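Local structure of transcriptional regulator (NtrC family) (Aquifex aeolicus, 3DZD) at residues Ala221-Leu226 against Val262-Ile267. The protein probably couples ATP hydrolysis by its AAA+ domain to sigma54-dependent transcription, under the control of a response regulator receiver domain. Coordinates in Å, arbitrary orientation, origin at the centre of the assembly. Numbering follows the deposited sequence.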
loop_
_atom_site.group_PDB
_atom_site.type_symbol
_atom_site.label_atom_id
_atom_site.label_comp_id
_atom_site.label_asym_id
_atom_site.label_seq_id
_atom_site.Cartn_x
_atom_site.Cartn_y
_atom_site.Cartn_z
ATOM N N ALA A 221 8.937 7.766 -5.411
ATOM C CA ALA A 221 8.245 7.645 -6.687
ATOM C C ALA A 221 9.051 6.851 -7.709
ATOM O O ALA A 221 8.635 6.701 -8.852
ATOM C CB ALA A 221 7.900 9.021 -7.229
ATOM N N ASP A 222 10.204 6.344 -7.285
ATOM C CA ASP A 222 11.061 5.538 -8.146
ATOM C C ASP A 222 10.254 4.506 -8.926
ATOM O O ASP A 222 9.469 3.745 -8.358
ATOM C CB ASP A 222 12.142 4.842 -7.317
ATOM C CG ASP A 222 13.336 4.392 -8.158
ATOM O OD1 ASP A 222 13.505 4.872 -9.304
ATOM O OD2 ASP A 222 14.114 3.560 -7.656
ATOM N N GLN A 223 10.451 4.507 -10.238
ATOM C CA GLN A 223 9.727 3.628 -11.159
ATOM C C GLN A 223 8.213 3.814 -11.119
ATOM O O GLN A 223 7.468 2.992 -11.644
ATOM C CB GLN A 223 10.092 2.162 -10.927
ATOM C CG GLN A 223 11.585 1.879 -11.054
ATOM C CD GLN A 223 11.881 0.406 -11.272
ATOM O OE1 GLN A 223 11.650 -0.134 -12.360
ATOM N NE2 GLN A 223 12.398 -0.253 -10.241
ATOM N N GLY A 224 7.768 4.904 -10.504
ATOM C CA GLY A 224 6.361 5.245 -10.480
ATOM C C GLY A 224 6.079 6.636 -11.021
ATOM O O GLY A 224 6.755 7.129 -11.922
ATOM N N THR A 225 5.076 7.279 -10.448
ATOM C CA THR A 225 4.610 8.563 -10.945
ATOM C C THR A 225 4.539 9.527 -9.786
ATOM O O THR A 225 3.925 9.237 -8.762
ATOM C CB THR A 225 3.218 8.443 -11.588
ATOM O OG1 THR A 225 3.299 7.597 -12.744
ATOM C CG2 THR A 225 2.684 9.813 -11.997
ATOM N N LEU A 226 5.200 10.662 -9.943
ATOM C CA LEU A 226 5.160 11.721 -8.949
ATOM C C LEU A 226 4.157 12.770 -9.420
ATOM O O LEU A 226 4.335 13.348 -10.489
ATOM C CB LEU A 226 6.546 12.351 -8.812
ATOM C CG LEU A 226 6.712 13.436 -7.757
ATOM C CD1 LEU A 226 6.709 12.820 -6.370
ATOM C CD2 LEU A 226 7.995 14.216 -8.003
ATOM N N VAL A 262 16.922 8.740 -9.713
ATOM C CA VAL A 262 15.517 8.357 -9.746
ATOM C C VAL A 262 14.981 8.159 -11.148
ATOM O O VAL A 262 15.554 8.616 -12.136
ATOM C CB VAL A 262 14.598 9.344 -9.002
ATOM C CG1 VAL A 262 13.958 8.667 -7.789
ATOM C CG2 VAL A 262 15.356 10.605 -8.618
ATOM N N ASP A 263 13.870 7.451 -11.220
ATOM C CA ASP A 263 13.211 7.216 -12.483
ATOM C C ASP A 263 11.733 7.473 -12.246
ATOM O O ASP A 263 11.006 6.591 -11.806
ATOM C CB ASP A 263 13.469 5.782 -12.942
ATOM C CG ASP A 263 12.577 5.364 -14.090
ATOM O OD1 ASP A 263 12.538 6.063 -15.127
ATOM O OD2 ASP A 263 11.916 4.314 -13.952
ATOM N N ILE A 264 11.298 8.699 -12.507
ATOM C CA ILE A 264 9.923 9.079 -12.240
ATOM C C ILE A 264 9.263 9.647 -13.474
ATOM O O ILE A 264 9.895 10.325 -14.274
ATOM C CB ILE A 264 9.844 10.138 -11.137
ATOM C CG1 ILE A 264 10.795 11.290 -11.453
ATOM C CG2 ILE A 264 10.186 9.535 -9.783
ATOM C CD1 ILE A 264 11.217 12.075 -10.234
ATOM N N ARG A 265 7.984 9.344 -13.629
ATOM C CA ARG A 265 7.143 10.046 -14.581
ATOM C C ARG A 265 6.467 11.171 -13.809
ATOM O O ARG A 265 5.797 10.933 -12.806
ATOM C CB ARG A 265 6.107 9.101 -15.175
ATOM C CG ARG A 265 5.611 9.508 -16.537
ATOM C CD ARG A 265 4.465 10.511 -16.443
ATOM N NE ARG A 265 4.037 10.903 -17.783
ATOM C CZ ARG A 265 3.291 10.139 -18.576
ATOM N NH1 ARG A 265 2.888 8.946 -18.157
ATOM N NH2 ARG A 265 2.961 10.565 -19.787
ATOM N N VAL A 266 6.667 12.397 -14.266
ATOM C CA VAL A 266 6.178 13.565 -13.556
ATOM C C VAL A 266 4.845 14.049 -14.099
ATOM O O VAL A 266 4.719 14.357 -15.288
ATOM C CB VAL A 266 7.179 14.719 -13.646
ATOM C CG1 VAL A 266 6.628 15.948 -12.936
ATOM C CG2 VAL A 266 8.515 14.291 -13.054
ATOM N N ILE A 267 3.851 14.108 -13.221
ATOM C CA ILE A 267 2.568 14.701 -13.577
ATOM C C ILE A 267 2.323 15.894 -12.668
ATOM O O ILE A 267 2.481 15.791 -11.447
ATOM C CB ILE A 267 1.393 13.708 -13.450
ATOM C CG1 ILE A 267 1.650 12.469 -14.316
ATOM C CG2 ILE A 267 0.087 14.390 -13.841
ATOM C CD1 ILE A 267 0.521 11.453 -14.296
HETATM O O HOH W 1 2.928 7.360 -15.459
#
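Neighbouring parallel strands in the core sheet of an AAA+ P-loop ATPase illustrate how such pairing begins. Around Thr225 and Leu226, opposite Arg265 and Val266, hydrogen bonds follow the parallel pattern: Arg265 N donates to Gly224 O (3.1 Å) and Arg265 O accepts from Leu226 N (2.9 Å), the residues either side of Thr225; Ile267 N then donates to Leu226 O (2.9 Å). Before them, a type II turn from Ala221 to Gly224, with Gln223 at its third position (phi 59°), leads into strand 225-229; Gln223 N donates a hydrogen bond to Asp263 O (2.7 Å). A weak one from Asp263 N to Asp222 OD1 (3.2 Å) ties the loops together, while the Asp263 carboxylate pairs with Lys152 and Arg178. Leu226 and Val266 share one sheet face, where Leu226 touches helix 217-220; Ile264 CG2 packs on Ala221 CB at 3.5 Å. Thr225 and Arg265 share the other face, toward helix 165-176; Thr225 OG1 is hydrogen-bonded to His173 ND1, and Ala153 O receives Arg265 NE. One water joins them, 2.8 Å from Thr225 OG1 and 3.1 Å from Arg265 NH1.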